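Arginase (Thermus thermophilus, PDB 2EF4) catalyses the hydrolysis of L-arginine to L-ornithine and urea, as a manganese-dependent enzyme of the arginase family that binds two manganese ions per subunit. Local coordinates at the interface of chains A and B and the interface of chains A and C. Coordinates in Å, arbitrary orientation; residue numbers count along the deposited sequence, not the author numbering. Chains: chain A/B/C, Arginase.

Contact 1 and contact 3 belong to the same A–B interface; the centres of their C-alpha atoms lie about 11 Å apart, and they share A:Met188 at the start of helix 188-194. Helix 239-252 of chain B serves both, with B:Arg240 in contact 3 and B:Glu247 in contact 1. Contact 2 joins chain A to chain C, about 27 Å from contact 1 and 26 Å from contact 3, centre to centre. The A–B interface is not an exact two-fold whereas the A–C interface is, so the two kinds of contact could together build the six-chain deposited assembly, perhaps as two trimers.

Contact 1: the interface of chains A and B. Residues chain A 167-170, 175, 187-189; chain B 247, 288-289.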
# COMPACT_ATOMS: atom_id res chain seq x y z
N VAL A 167 2.58 1.71 -28.45
CA VAL A 167 3.62 0.69 -28.33
C VAL A 167 4.89 1.23 -27.67
O VAL A 167 5.36 2.31 -27.99
CB VAL A 167 3.97 0.09 -29.72
CG1 VAL A 167 5.13 -0.89 -29.61
CG2 VAL A 167 2.74 -0.61 -30.30
N ARG A 168 5.45 0.47 -26.73
CA ARG A 168 6.66 0.92 -26.06
C ARG A 168 7.61 -0.24 -25.80
O ARG A 168 8.66 -0.06 -25.19
CB ARG A 168 6.31 1.62 -24.73
CG ARG A 168 6.11 0.69 -23.55
CD ARG A 168 5.28 1.34 -22.43
NE ARG A 168 3.93 1.58 -22.91
CZ ARG A 168 2.82 1.40 -22.19
NH1 ARG A 168 2.88 0.98 -20.94
NH2 ARG A 168 1.64 1.62 -22.77
N SER A 169 7.24 -1.43 -26.29
CA SER A 169 8.06 -2.62 -26.10
C SER A 169 8.01 -3.54 -27.32
O SER A 169 6.97 -4.11 -27.64
CB SER A 169 7.60 -3.39 -24.86
OG SER A 169 8.42 -4.52 -24.62
N LEU A 170 9.16 -3.70 -27.99
CA LEU A 170 9.24 -4.53 -29.19
C LEU A 170 10.40 -5.52 -29.23
O LEU A 170 11.50 -5.24 -28.75
CB LEU A 170 9.34 -3.64 -30.42
CG LEU A 170 8.13 -2.78 -30.78
CD1 LEU A 170 8.55 -1.68 -31.75
CD2 LEU A 170 7.06 -3.66 -31.37
N LYS A 175 10.15 -5.93 -35.00
CA LYS A 175 10.48 -4.70 -35.72
C LYS A 175 10.65 -4.99 -37.21
O LYS A 175 10.15 -4.25 -38.06
CB LYS A 175 11.77 -4.09 -35.16
CG LYS A 175 11.76 -3.91 -33.65
CD LYS A 175 12.96 -3.10 -33.17
CE LYS A 175 13.00 -3.05 -31.65
NZ LYS A 175 14.07 -2.17 -31.13
N THR A 187 4.41 4.81 -31.62
CA THR A 187 4.96 4.38 -30.34
C THR A 187 4.82 5.54 -29.37
O THR A 187 4.37 6.62 -29.77
CB THR A 187 6.46 4.04 -30.46
OG1 THR A 187 7.22 5.25 -30.59
CG2 THR A 187 6.72 3.14 -31.67
N MET A 188 5.20 5.33 -28.11
CA MET A 188 5.11 6.38 -27.11
C MET A 188 5.94 7.59 -27.52
O MET A 188 5.69 8.69 -27.03
CB MET A 188 5.55 5.89 -25.73
CG MET A 188 4.53 5.02 -25.00
SD MET A 188 2.88 5.77 -24.89
CE MET A 188 3.21 7.25 -23.98
N HIS A 189 6.93 7.38 -28.39
CA HIS A 189 7.77 8.48 -28.86
C HIS A 189 6.89 9.45 -29.64
O HIS A 189 6.99 10.67 -29.47
CB HIS A 189 8.87 7.98 -29.80
CG HIS A 189 9.95 7.20 -29.12
ND1 HIS A 189 10.26 5.90 -29.46
CD2 HIS A 189 10.84 7.56 -28.16
CE1 HIS A 189 11.29 5.49 -28.74
NE2 HIS A 189 11.66 6.48 -27.95
N GLU B 247 16.27 11.60 -24.68
CA GLU B 247 16.28 11.28 -26.10
C GLU B 247 16.82 12.45 -26.91
O GLU B 247 17.72 12.28 -27.73
CB GLU B 247 14.86 10.93 -26.57
CG GLU B 247 14.46 9.48 -26.37
CD GLU B 247 12.98 9.31 -26.10
OE1 GLU B 247 12.19 10.13 -26.62
OE2 GLU B 247 12.60 8.37 -25.37
N ARG B 288 15.84 3.33 -28.21
CA ARG B 288 14.58 3.80 -28.77
C ARG B 288 13.61 2.62 -28.78
O ARG B 288 14.04 1.46 -28.76
CB ARG B 288 14.76 4.30 -30.21
CG ARG B 288 15.90 5.29 -30.40
CD ARG B 288 15.58 6.29 -31.50
NE ARG B 288 15.05 7.55 -30.96
CZ ARG B 288 13.77 7.90 -30.98
NH1 ARG B 288 13.40 9.06 -30.46
NH2 ARG B 288 12.86 7.11 -31.54
N ILE B 289 12.31 2.90 -28.81
CA ILE B 289 11.33 1.82 -28.82
C ILE B 289 11.54 0.97 -30.06
O ILE B 289 11.51 -0.26 -29.99
CB ILE B 289 9.90 2.37 -28.78
CG1 ILE B 289 9.64 3.00 -27.42
CG2 ILE B 289 8.90 1.24 -29.06
CD1 ILE B 289 8.38 3.82 -27.37
O HOH W 1 11.38 -1.98 -27.81
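The imidazole of A:His189 is sandwiched between two residues just before the C-terminus of the neighbouring arginase-family subunit, B:Arg288 on one face and B:Ile289 on the other. B:Arg288 NH2 sits over the ring centre, 3.6 Å from the centroid, in a cation-pi contact, its guanidinium inclined by 31° to the ring. On the opposite face the delta-methyl CD1 of B:Ile289 makes a CH-pi contact 3.9 Å from the centroid, displaced toward ND1. The B:Arg288–B:Ile289 backbone lies in plane at the CE1 edge. The B:Glu247 carboxylate, turned 71° from the ring, faces the CD2–NE2 edge; OE2 comes within 3.3 Å of NE2 without an assigned hydrogen bond, and could stabilise the imidazole if protonated.

With CG1 of B:Ile289 anti to its own carbonyl carbon (chi1 -69°), CD1 reaches in among A:Val167 O, A:Thr187 CB, A:Arg168 CA and A:Met188 CB. CG2 packs over the A:Arg168 backbone, between A:Thr187 CG2 and A:Leu170 CD1. A:Thr187 OG1 also accepts a bond from A:His189 N at 3.1 Å, capping the start of helix 188-194. A water bridges A:Leu170 N and the B:Ile289 carbonyl oxygen, 2.8 Å from each; A:Lys175 NZ approaches that oxygen in a weak hydrogen bond.

Contact 2: the interface of chains A and C. Residues chain A 11, 17-18, 266; chain C 28, 271.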
# COMPACT_ATOMS: atom_id res chain seq x y z
N ASP A 11 -6.36 -17.65 -20.44
CA ASP A 11 -5.06 -17.38 -19.84
C ASP A 11 -4.19 -18.55 -20.23
O ASP A 11 -3.79 -19.36 -19.39
CB ASP A 11 -5.20 -17.31 -18.31
CG ASP A 11 -3.91 -16.90 -17.61
OD1 ASP A 11 -2.89 -16.61 -18.29
OD2 ASP A 11 -3.92 -16.87 -16.36
N ARG A 17 -1.07 -16.02 -16.14
CA ARG A 17 -0.83 -14.63 -15.77
C ARG A 17 -2.02 -14.12 -14.97
O ARG A 17 -1.93 -13.10 -14.30
CB ARG A 17 -0.63 -13.77 -17.03
CG ARG A 17 0.67 -14.07 -17.80
CD ARG A 17 0.82 -13.16 -19.03
NE ARG A 17 -0.28 -13.36 -19.98
CZ ARG A 17 -0.69 -12.45 -20.85
NH1 ARG A 17 -0.10 -11.26 -20.92
NH2 ARG A 17 -1.72 -12.72 -21.65
N GLY A 18 -3.13 -14.85 -15.04
CA GLY A 18 -4.33 -14.46 -14.31
C GLY A 18 -5.34 -13.64 -15.09
O GLY A 18 -6.35 -13.21 -14.54
N ILE A 266 -5.54 -10.08 -10.32
CA ILE A 266 -4.53 -10.44 -9.34
C ILE A 266 -3.59 -9.30 -8.99
O ILE A 266 -3.20 -9.14 -7.83
CB ILE A 266 -3.68 -11.62 -9.82
CG1 ILE A 266 -4.57 -12.84 -10.04
CG2 ILE A 266 -2.58 -11.92 -8.80
CD1 ILE A 266 -3.84 -14.01 -10.69
N TYR C 28 -4.88 -20.79 -9.48
CA TYR C 28 -3.71 -19.97 -9.77
C TYR C 28 -2.62 -20.17 -8.72
O TYR C 28 -1.43 -20.07 -9.03
CB TYR C 28 -4.12 -18.50 -9.84
CG TYR C 28 -3.07 -17.63 -10.47
CD1 TYR C 28 -2.90 -17.60 -11.85
CD2 TYR C 28 -2.21 -16.87 -9.68
CE1 TYR C 28 -1.89 -16.83 -12.44
CE2 TYR C 28 -1.21 -16.10 -10.25
CZ TYR C 28 -1.05 -16.08 -11.63
OH TYR C 28 -0.03 -15.31 -12.16
N ASN C 271 -2.94 -12.33 -4.62
CA ASN C 271 -3.47 -13.69 -4.47
C ASN C 271 -3.03 -14.40 -3.18
O ASN C 271 -3.10 -15.63 -3.10
CB ASN C 271 -3.03 -14.52 -5.69
CG ASN C 271 -4.03 -15.60 -6.07
OD1 ASN C 271 -5.23 -15.36 -6.11
ND2 ASN C 271 -3.53 -16.80 -6.36
O HOH W 2 -4.92 -10.95 -5.84
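A:Ile266 and C:Tyr28 form the apolar centre of this small patch between two arginase subunits. The delta-methyl CD1 of A:Ile266 points onto the middle of the phenol ring, 3.4 Å from its centroid, in a CH-pi contact. The chain, extended beyond CG1 (chi2 173°), carries the methyl tip to the face, while the two side chains cross obliquely. The tyrosine, at the end of helix 22-28, holds CG anti to the backbone N (chi1 -166°), which swings the phenol out from the helix end toward chain A. Beside the ring, CE1 packs 3.9 Å from A:Gly18 CA, and the hydroxyl end of the phenol rests near the A:Arg17 backbone. The other branch of A:Ile266, CG2, grazes C:Asn271 CB at 4.1 Å.

Polar contact between the chains runs through water. One molecule is held by C:Asn271 N at 2.7 Å and lies 3.2 Å from A:Ile266 O, tying two backbones together behind the apolar pair.

Within chain A, hydrogen bonds shape the loop that flanks the ring. The carboxylate of A:Asp11 grips two successive amides: A:Arg17 N meets OD1 at 2.9 Å on its syn lone pair, while A:Gly18 N approaches OD2 at 2.5 Å from above the carboxylate plane. This second-shell clasp probably helps hold the backbone at the tyrosine's edge.

The whole interface is two-fold symmetric, so the same packing recurs with the chains exchanged; the patch probably helps join pairs of subunits in the six-chain assembly.

Contact 3: the interface of chains A and B. Residues chain A 188, 191-192, 235-238, 241; chain B 240.
The backbone of A:Gly235 (phi 73°) and A:Gly236 bends beside B:Arg240, bringing the A:Gly236 carbonyl to the guanidinium. From the first turn of helix 239-252, the arginine enters chain A bent at chi3 (54°) and forms salt bridges with two acids, both nearly coplanar with its guanidinium, a charged lock that probably helps hold the chains together. A:Glu241 meets it tip to tip: NH1 bonds OE1 at 2.6 Å and NH2 bonds OE2 at 2.6 Å, each on a syn lone pair and nearly straight. B:Arg240 grips OD1 of A:Asp192, on helix 188-194, side-on, NE at 2.9 Å on its syn lone pair and NH2 at 3.3 Å nearly along its C–O axis. The two carboxylates probably balance the guanidinium charge, which would favour their ionised form. A:Gly236 O takes a further bond from NH1 at 3.1 Å, tilted out of the guanidinium plane.

One guanidinium face is covered toward its rim by the methyl CE of A:Met188, whose side chain crosses the arginine at about a right angle. A:Glu241 is itself positioned by a helix capping box: its amide N donates to A:Thr238 OG1 at 3.1 Å, and A:Thr238 N donates to OE1 at 2.7 Å on the anti lone pair, leaving the syn lone pair to B:Arg240 NH1.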
# COMPACT_ATOMS: atom_id res chain seq x y z
N MET A 188 5.20 5.33 -28.11
CA MET A 188 5.11 6.38 -27.11
C MET A 188 5.94 7.59 -27.52
O MET A 188 5.69 8.69 -27.03
CB MET A 188 5.55 5.89 -25.73
CG MET A 188 4.53 5.02 -25.00
SD MET A 188 2.88 5.77 -24.89
CE MET A 188 3.21 7.25 -23.98
N VAL A 191 3.63 9.70 -29.42
CA VAL A 191 2.63 10.27 -28.52
C VAL A 191 3.25 11.46 -27.78
O VAL A 191 2.60 12.49 -27.57
CB VAL A 191 2.13 9.24 -27.46
CG1 VAL A 191 1.03 9.87 -26.59
CG2 VAL A 191 1.60 7.99 -28.14
N ASP A 192 4.52 11.32 -27.39
CA ASP A 192 5.22 12.39 -26.67
C ASP A 192 5.51 13.58 -27.58
O ASP A 192 5.73 14.70 -27.11
CB ASP A 192 6.54 11.87 -26.07
CG ASP A 192 6.33 11.00 -24.83
OD1 ASP A 192 5.22 11.05 -24.24
OD2 ASP A 192 7.28 10.29 -24.43
N GLY A 235 5.62 3.53 -18.13
CA GLY A 235 5.51 4.69 -18.98
C GLY A 235 4.51 4.66 -20.12
O GLY A 235 4.88 4.90 -21.27
N GLY A 236 3.24 4.38 -19.82
CA GLY A 236 2.23 4.34 -20.87
C GLY A 236 1.30 5.55 -20.91
O GLY A 236 1.61 6.60 -20.35
N LEU A 237 0.16 5.40 -21.57
CA LEU A 237 -0.80 6.49 -21.66
C LEU A 237 -1.44 6.79 -20.32
O LEU A 237 -1.58 5.91 -19.47
CB LEU A 237 -1.93 6.15 -22.64
CG LEU A 237 -1.57 5.88 -24.09
CD1 LEU A 237 -2.85 5.57 -24.88
CD2 LEU A 237 -0.82 7.08 -24.66
N THR A 238 -1.85 8.04 -20.13
CA THR A 238 -2.53 8.40 -18.90
C THR A 238 -3.97 8.03 -19.21
O THR A 238 -4.31 7.70 -20.34
CB THR A 238 -2.47 9.90 -18.61
OG1 THR A 238 -3.14 10.62 -19.66
CG2 THR A 238 -1.02 10.36 -18.49
N GLU A 241 -5.55 10.60 -21.62
CA GLU A 241 -5.07 10.40 -22.99
C GLU A 241 -5.84 9.29 -23.71
O GLU A 241 -6.30 9.49 -24.84
CB GLU A 241 -3.58 10.05 -23.01
CG GLU A 241 -2.69 11.21 -22.65
CD GLU A 241 -1.24 10.81 -22.67
OE1 GLU A 241 -0.92 9.81 -21.99
OE2 GLU A 241 -0.43 11.49 -23.34
N ARG B 240 7.75 9.86 -18.81
CA ARG B 240 7.83 10.10 -20.25
C ARG B 240 8.58 11.41 -20.50
O ARG B 240 9.38 11.49 -21.42
CB ARG B 240 6.43 10.12 -20.88
CG ARG B 240 5.82 8.73 -21.08
CD ARG B 240 4.29 8.76 -21.14
NE ARG B 240 3.78 9.68 -22.14
CZ ARG B 240 2.49 9.98 -22.30
NH1 ARG B 240 1.57 9.42 -21.52
NH2 ARG B 240 2.12 10.85 -23.23